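Local coordinates for catalase-3 (Neurospora crassa, PDB 4AJ9), which breaks down hydrogen peroxide into water and oxygen as a haem-dependent catalase, protecting cells from the toxic effects of peroxide, at the interface of chains A and B and the interface of chains A and C. Numbering follows the deposited sequence. Chains: chain A/B/C, Catalase-3.

Contacts 1 and 2 join chain A to two different neighbours, chain B and chain C, and their centres lie about 35 Å apart. They share no residues: contact 1 sets the short strand 390-391 of chain A against the N-terminal 3-10 helix 4-9 and the helix 319-324 of chain B, while contact 2 pairs residues 39-42 of chain A with the same stretch of chain C. Each belongs to a two-fold interface, so both recur with the chains exchanged. Together they tie the deposited tetramer along different dyads, contact 1 about 19 Å from B:His65 and contact 2 about 40 Å from A:His65.

Contact 1: the interface of chains A and B. Residues chain A 388, 390; chain B 3, 6, 9, 318, 321-322, 369.
In this haem catalase the subunits embrace through extended segments, and here one isoleucine of chain A is driven into a socket of chain B. A:Ile390, at the start of strand 390-391, hides 89 Å² of its surface and carries the tight part of the contact. Its CG1 lies beside the backbone N (chi1 -65°) and the chain runs on extended (chi2 172°), so that CD1 is the leading tip. CD1 rests 3.7 Å from CG2 of B:Val9, the two side chains crossing obliquely, and also touches CB and both methyls of B:Leu6. B:Glu322 crosses the isoleucine at about a right angle, laying its CG against CD1. The other branch, CG2, turns to the polar wall, 3.7 Å from the carboxylate OE2 of B:Glu322 and next to CB of B:Asn318.

That wall is braced within chain B. B:Arg3, bent at chi3, meets the isoleucine tip to tip with NH2, while its NE forms a salt bridge with B:Glu322 OE1 at 3.0 Å, the oxygen lying at the guanidinium edge. OE2 receives the backbone N of B:Asn318 at 3.0 Å in a nearly straight bond, so the carboxylate is held at both oxygens and its charge is probably well compensated. B:Asn318 OD1 in turn caps the N of B:Ala321 in helix 319-324. Behind the side chain, the backbone N of A:Ile390 donates to B:Val9 O at 2.8 Å, from above the carbonyl plane.

The A:Ala388 end is looser: its carbonyl O contributes the nearest approach, 3.4 Å from the ring carbon CG of B:Pro369, and it also comes within van der Waals range of CB and CG1 of B:Val9.

Contact 2: the interface of chains A and C. Residues chain A 39-42, 47-48; chain C 39-43.
Backbone pairing sets the register of this contact, an antiparallel beta bridge between two copies of one catalase segment, centred on A:Leu41 and C:Leu41. C:Leu42 N donates to A:Thr40 O at 2.9 Å, and A:Leu42 N returns the bond to C:Thr40 O at the same length. Both donors lie in the plane of the carbonyl they address, and both bonds are fairly straight and nearly equal, as expected of a two-fold-related pair.

Polar side chains and water add to the pairing. The hydroxyl OG of A:Ser39, turned beside its own backbone N (chi1 -72°), donates to the carboxylate OE1 of C:Glu43 at 2.8 Å, approaching from above the carboxylate plane. C:Glu43 reaches it with CG in the crowded position between N and the carbonyl carbon (chi1 72°). A water bridges the same chains, 2.8 Å from A:Thr40 O and 2.7 Å from C:Glu43 N, so that carbonyl is engaged by both an amide and a water.

Apolar packing fills the flanks. The Leu42 side chains, each with CG anti to its backbone N, cross at about a right angle and meet CD1 to CD1 at 3.8 Å. Each lies alongside the opposing Thr40, pointing the same way, with CD2 against the threonine methyl CG2. C:Leu42 CD2 also meets A:Phe47 CE2 at 3.8 Å, the two side chains again crossing at about a right angle. On the other flank, A:Leu41 extends its CD2 to CB of C:Ser39, and the paired Leu41 residues touch CD2 to CD2.

Within chain A, the guanidinium of A:Arg48 grips A:Leu42 O side-on, through both NE and NH2, which probably steadies the loop behind the bridge. Residues 39-42 form a loop just ahead of helix 45-55, whose A:Phe47 and A:Arg48 thus back the paired segment.

Contact 1: the interface of chains A and B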
ATOM      1  N   ALA A 388      -2.246   4.100 -15.612  1.00  6.68           N
ATOM      2  CA  ALA A 388      -3.023   5.230 -16.106  1.00  6.37           C
ATOM      3  C   ALA A 388      -3.172   5.238 -17.621  1.00  5.09           C
ATOM      4  O   ALA A 388      -3.902   6.055 -18.155  1.00  6.90           O
ATOM      5  CB  ALA A 388      -2.402   6.544 -15.637  1.00  6.16           C
ATOM      6  N   ILE A 390      -3.495   2.973 -21.557  1.00  6.22           N
ATOM      7  CA  ILE A 390      -4.009   1.776 -22.183  1.00  6.21           C
ATOM      8  C   ILE A 390      -3.121   1.456 -23.369  1.00 13.56           C
ATOM      9  O   ILE A 390      -3.141   2.168 -24.379  1.00 10.90           O
ATOM     10  CB  ILE A 390      -5.480   1.952 -22.610  1.00  6.99           C
ATOM     11  CG1 ILE A 390      -6.366   2.130 -21.371  1.00 12.82           C
ATOM     12  CG2 ILE A 390      -5.934   0.743 -23.419  1.00  6.35           C
ATOM     13  CD1 ILE A 390      -7.826   2.510 -21.669  1.00  7.77           C
TER
ATOM     14  N   ARG B   3     -15.824   3.176 -26.608  1.00 14.63           N
ATOM     15  CA  ARG B   3     -14.526   3.393 -25.957  1.00 17.36           C
ATOM     16  C   ARG B   3     -13.896   4.744 -26.298  1.00 23.45           C
ATOM     17  O   ARG B   3     -12.743   4.997 -25.936  1.00 18.90           O
ATOM     18  CB  ARG B   3     -13.522   2.293 -26.343  1.00 13.10           C
ATOM     19  CG  ARG B   3     -13.872   0.897 -25.865  1.00 13.99           C
ATOM     20  CD  ARG B   3     -12.735  -0.096 -26.157  1.00 15.63           C
ATOM     21  NE  ARG B   3     -11.558   0.171 -25.330  1.00 11.63           N
ATOM     22  CZ  ARG B   3     -10.469   0.791 -25.768  1.00 15.63           C
ATOM     23  NH1 ARG B   3     -10.389   1.184 -27.034  1.00 19.57           N
ATOM     24  NH2 ARG B   3      -9.460   1.017 -24.944  1.00 14.44           N
ATOM     25  N   LEU B   6     -11.588   6.895 -24.103  1.00 17.57           N
ATOM     26  CA  LEU B   6     -10.355   6.238 -23.675  1.00 16.27           C
ATOM     27  C   LEU B   6      -9.210   6.387 -24.681  1.00 18.91           C
ATOM     28  O   LEU B   6      -8.060   6.073 -24.371  1.00 18.74           O
ATOM     29  CB  LEU B   6     -10.613   4.751 -23.378  1.00 14.48           C
ATOM     30  CG  LEU B   6     -11.600   4.424 -22.244  1.00 11.84           C
ATOM     31  CD1 LEU B   6     -11.815   2.924 -22.134  1.00  9.00           C
ATOM     32  CD2 LEU B   6     -11.126   4.988 -20.912  1.00 15.47           C
ATOM     33  N   VAL B   9      -5.798   8.080 -23.744  1.00 12.60           N
ATOM     34  CA  VAL B   9      -4.835   7.413 -22.864  1.00 11.91           C
ATOM     35  C   VAL B   9      -4.189   6.180 -23.499  1.00 13.15           C
ATOM     36  O   VAL B   9      -3.423   5.446 -22.846  1.00  8.44           O
ATOM     37  CB  VAL B   9      -5.448   7.058 -21.486  1.00  9.28           C
ATOM     38  CG1 VAL B   9      -5.947   8.317 -20.800  1.00 10.80           C
ATOM     39  CG2 VAL B   9      -6.576   6.037 -21.624  1.00  9.86           C
ATOM     40  N   ASN B 318      -6.742  -3.229 -23.422  1.00  7.34           N
ATOM     41  CA  ASN B 318      -5.883  -3.836 -22.401  1.00  5.08           C
ATOM     42  C   ASN B 318      -6.739  -4.349 -21.259  1.00  6.60           C
ATOM     43  O   ASN B 318      -7.434  -3.572 -20.581  1.00  4.06           O
ATOM     44  CB  ASN B 318      -4.833  -2.851 -21.885  1.00  2.99           C
ATOM     45  CG  ASN B 318      -3.844  -3.502 -20.908  1.00  5.08           C
ATOM     46  OD1 ASN B 318      -4.031  -3.449 -19.696  1.00  3.35           O
ATOM     47  ND2 ASN B 318      -2.785  -4.114 -21.446  1.00  3.21           N
ATOM     48  N   ALA B 321      -5.872  -2.895 -17.590  1.00  5.49           N
ATOM     49  CA  ALA B 321      -6.193  -1.488 -17.347  1.00  2.55           C
ATOM     50  C   ALA B 321      -7.707  -1.254 -17.311  1.00  7.97           C
ATOM     51  O   ALA B 321      -8.208  -0.393 -16.582  1.00  4.00           O
ATOM     52  CB  ALA B 321      -5.526  -0.599 -18.385  1.00  3.63           C
ATOM     53  N   GLU B 322      -8.431  -2.047 -18.090  1.00  3.35           N
ATOM     54  CA  GLU B 322      -9.871  -1.864 -18.233  1.00  7.16           C
ATOM     55  C   GLU B 322     -10.680  -2.838 -17.380  1.00  5.55           C
ATOM     56  O   GLU B 322     -11.307  -2.442 -16.393  1.00  5.29           O
ATOM     57  CB  GLU B 322     -10.260  -1.954 -19.710  1.00  7.01           C
ATOM     58  CG  GLU B 322      -9.687  -0.814 -20.557  1.00  5.39           C
ATOM     59  CD  GLU B 322      -9.900  -1.024 -22.051  1.00  6.63           C
ATOM     60  OE1 GLU B 322     -11.050  -0.883 -22.518  1.00  9.73           O
ATOM     61  OE2 GLU B 322      -8.917  -1.325 -22.757  1.00  6.06           O
ATOM     62  N   PRO B 369      -8.755   5.733 -15.897  1.00  5.27           N
ATOM     63  CA  PRO B 369      -9.566   5.954 -17.105  1.00  5.94           C
ATOM     64  C   PRO B 369     -10.868   5.153 -17.143  1.00  5.14           C
ATOM     65  O   PRO B 369     -11.898   5.721 -17.503  1.00  4.66           O
ATOM     66  CB  PRO B 369      -8.628   5.518 -18.227  1.00  5.36           C
ATOM     67  CG  PRO B 369      -7.249   5.903 -17.686  1.00  4.30           C
ATOM     68  CD  PRO B 369      -7.324   5.547 -16.209  1.00  3.32           C
TER

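Contact 2: the interface of chains A and C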
ATOM      1  N   SER A  39     -29.491   9.190  14.269  1.00  4.00           N
ATOM      2  CA  SER A  39     -28.171   8.678  13.923  1.00  6.82           C
ATOM      3  C   SER A  39     -27.901   8.723  12.416  1.00  8.28           C
ATOM      4  O   SER A  39     -28.819   8.659  11.613  1.00  7.53           O
ATOM      5  CB  SER A  39     -28.034   7.226  14.422  1.00  8.58           C
ATOM      6  OG  SER A  39     -27.907   7.186  15.841  1.00  7.68           O
ATOM      7  N   THR A  40     -26.632   8.810  12.038  1.00  2.08           N
ATOM      8  CA  THR A  40     -26.256   8.895  10.635  1.00  5.79           C
ATOM      9  C   THR A  40     -26.406   7.528   9.940  1.00  7.16           C
ATOM     10  O   THR A  40     -26.073   6.487  10.515  1.00  8.72           O
ATOM     11  CB  THR A  40     -24.811   9.394  10.492  1.00  4.73           C
ATOM     12  OG1 THR A  40     -24.696  10.687  11.094  1.00  5.55           O
ATOM     13  CG2 THR A  40     -24.383   9.464   9.009  1.00  1.76           C
ATOM     14  N   LEU A  41     -26.903   7.543   8.708  1.00  3.24           N
ATOM     15  CA  LEU A  41     -27.107   6.309   7.951  1.00  4.56           C
ATOM     16  C   LEU A  41     -25.862   5.824   7.208  1.00  3.90           C
ATOM     17  O   LEU A  41     -25.165   6.596   6.568  1.00  3.59           O
ATOM     18  CB  LEU A  41     -28.239   6.488   6.945  1.00  6.54           C
ATOM     19  CG  LEU A  41     -29.607   6.718   7.574  1.00  7.70           C
ATOM     20  CD1 LEU A  41     -30.658   6.576   6.496  1.00  6.14           C
ATOM     21  CD2 LEU A  41     -29.819   5.697   8.673  1.00 13.43           C
ATOM     22  N   LEU A  42     -25.613   4.527   7.271  1.00  3.56           N
ATOM     23  CA  LEU A  42     -24.543   3.925   6.485  1.00  4.10           C
ATOM     24  C   LEU A  42     -24.758   4.160   4.991  1.00  5.82           C
ATOM     25  O   LEU A  42     -23.789   4.204   4.229  1.00  4.62           O
ATOM     26  CB  LEU A  42     -24.472   2.426   6.758  1.00  3.35           C
ATOM     27  CG  LEU A  42     -23.303   1.660   6.137  1.00  3.41           C
ATOM     28  CD1 LEU A  42     -21.968   2.159   6.695  1.00  2.24           C
ATOM     29  CD2 LEU A  42     -23.464   0.167   6.388  1.00  4.84           C
ATOM     30  N   PHE A  47     -21.492  11.130   2.284  1.00  4.85           N
ATOM     31  CA  PHE A  47     -20.627  11.331   3.431  1.00  3.80           C
ATOM     32  C   PHE A  47     -19.368  10.476   3.308  1.00  4.30           C
ATOM     33  O   PHE A  47     -18.248  10.987   3.439  1.00  5.06           O
ATOM     34  CB  PHE A  47     -21.348  11.012   4.740  1.00  2.64           C
ATOM     35  CG  PHE A  47     -20.417  10.900   5.911  1.00  6.01           C
ATOM     36  CD1 PHE A  47     -20.013  12.034   6.595  1.00  3.62           C
ATOM     37  CD2 PHE A  47     -19.915   9.666   6.301  1.00  3.64           C
ATOM     38  CE1 PHE A  47     -19.132  11.941   7.662  1.00  8.68           C
ATOM     39  CE2 PHE A  47     -19.032   9.566   7.371  1.00  3.30           C
ATOM     40  CZ  PHE A  47     -18.644  10.695   8.049  1.00  3.22           C
ATOM     41  N   ARG A  48     -19.544   9.177   3.065  1.00  3.04           N
ATOM     42  CA  ARG A  48     -18.385   8.280   3.007  1.00  3.85           C
ATOM     43  C   ARG A  48     -17.417   8.579   1.847  1.00  3.70           C
ATOM     44  O   ARG A  48     -16.204   8.515   2.036  1.00  3.42           O
ATOM     45  CB  ARG A  48     -18.794   6.802   3.048  1.00  3.84           C
ATOM     46  CG  ARG A  48     -19.285   6.336   4.422  1.00  3.55           C
ATOM     47  CD  ARG A  48     -19.670   4.840   4.442  1.00  3.03           C
ATOM     48  NE  ARG A  48     -20.914   4.645   3.712  1.00  1.95           N
ATOM     49  CZ  ARG A  48     -20.975   4.264   2.437  1.00  4.25           C
ATOM     50  NH1 ARG A  48     -19.862   3.974   1.778  1.00  1.16           N
ATOM     51  NH2 ARG A  48     -22.149   4.149   1.833  1.00  3.60           N
TER
ATOM     52  N   SER C  39     -32.977   1.393   8.051  1.00  5.25           N
ATOM     53  CA  SER C  39     -31.654   1.502   7.452  1.00  5.37           C
ATOM     54  C   SER C  39     -30.554   1.181   8.455  1.00  5.81           C
ATOM     55  O   SER C  39     -30.720   1.374   9.654  1.00  7.24           O
ATOM     56  CB  SER C  39     -31.447   2.923   6.919  1.00  4.57           C
ATOM     57  OG  SER C  39     -32.251   3.162   5.781  1.00  5.93           O
ATOM     58  N   THR C  40     -29.425   0.696   7.955  1.00  3.35           N
ATOM     59  CA  THR C  40     -28.304   0.354   8.817  1.00  5.36           C
ATOM     60  C   THR C  40     -27.574   1.606   9.287  1.00  5.21           C
ATOM     61  O   THR C  40     -27.382   2.552   8.524  1.00  5.88           O
ATOM     62  CB  THR C  40     -27.339  -0.602   8.108  1.00  4.19           C
ATOM     63  OG1 THR C  40     -28.024  -1.832   7.867  1.00  3.82           O
ATOM     64  CG2 THR C  40     -26.083  -0.872   8.974  1.00  3.68           C
ATOM     65  N   LEU C  41     -27.196   1.610  10.560  1.00  4.18           N
ATOM     66  CA  LEU C  41     -26.578   2.786  11.176  1.00  5.38           C
ATOM     67  C   LEU C  41     -25.082   2.812  10.955  1.00  3.45           C
ATOM     68  O   LEU C  41     -24.408   1.788  11.082  1.00  3.70           O
ATOM     69  CB  LEU C  41     -26.844   2.813  12.687  1.00  1.94           C
ATOM     70  CG  LEU C  41     -28.303   3.011  13.072  1.00  7.86           C
ATOM     71  CD1 LEU C  41     -28.376   3.361  14.547  1.00  8.28           C
ATOM     72  CD2 LEU C  41     -28.907   4.094  12.206  1.00  9.89           C
ATOM     73  N   LEU C  42     -24.564   3.995  10.653  1.00  4.42           N
ATOM     74  CA  LEU C  42     -23.126   4.177  10.548  1.00  3.93           C
ATOM     75  C   LEU C  42     -22.426   3.884  11.890  1.00  5.54           C
ATOM     76  O   LEU C  42     -21.237   3.547  11.914  1.00  3.32           O
ATOM     77  CB  LEU C  42     -22.816   5.603  10.067  1.00  4.82           C
ATOM     78  CG  LEU C  42     -21.340   5.948   9.841  1.00  3.58           C
ATOM     79  CD1 LEU C  42     -20.787   5.136   8.673  1.00  3.99           C
ATOM     80  CD2 LEU C  42     -21.210   7.445   9.593  1.00  2.89           C
ATOM     81  N   GLU C  43     -23.144   4.007  13.007  1.00  4.45           N
ATOM     82  CA  GLU C  43     -22.519   3.782  14.314  1.00  4.93           C
ATOM     83  C   GLU C  43     -22.376   2.306  14.650  1.00  7.54           C
ATOM     84  O   GLU C  43     -21.910   1.936  15.743  1.00  6.85           O
ATOM     85  CB  GLU C  43     -23.273   4.502  15.437  1.00  6.23           C
ATOM     86  CG  GLU C  43     -24.616   3.868  15.780  1.00  6.04           C
ATOM     87  CD  GLU C  43     -25.263   4.537  16.981  1.00  7.28           C
ATOM     88  OE1 GLU C  43     -25.758   5.683  16.833  1.00  5.42           O
ATOM     89  OE2 GLU C  43     -25.261   3.918  18.070  1.00  8.01           O
TER
HETATM   90  O   HOH W   1     -25.223   5.709  13.055  1.00  5.75           O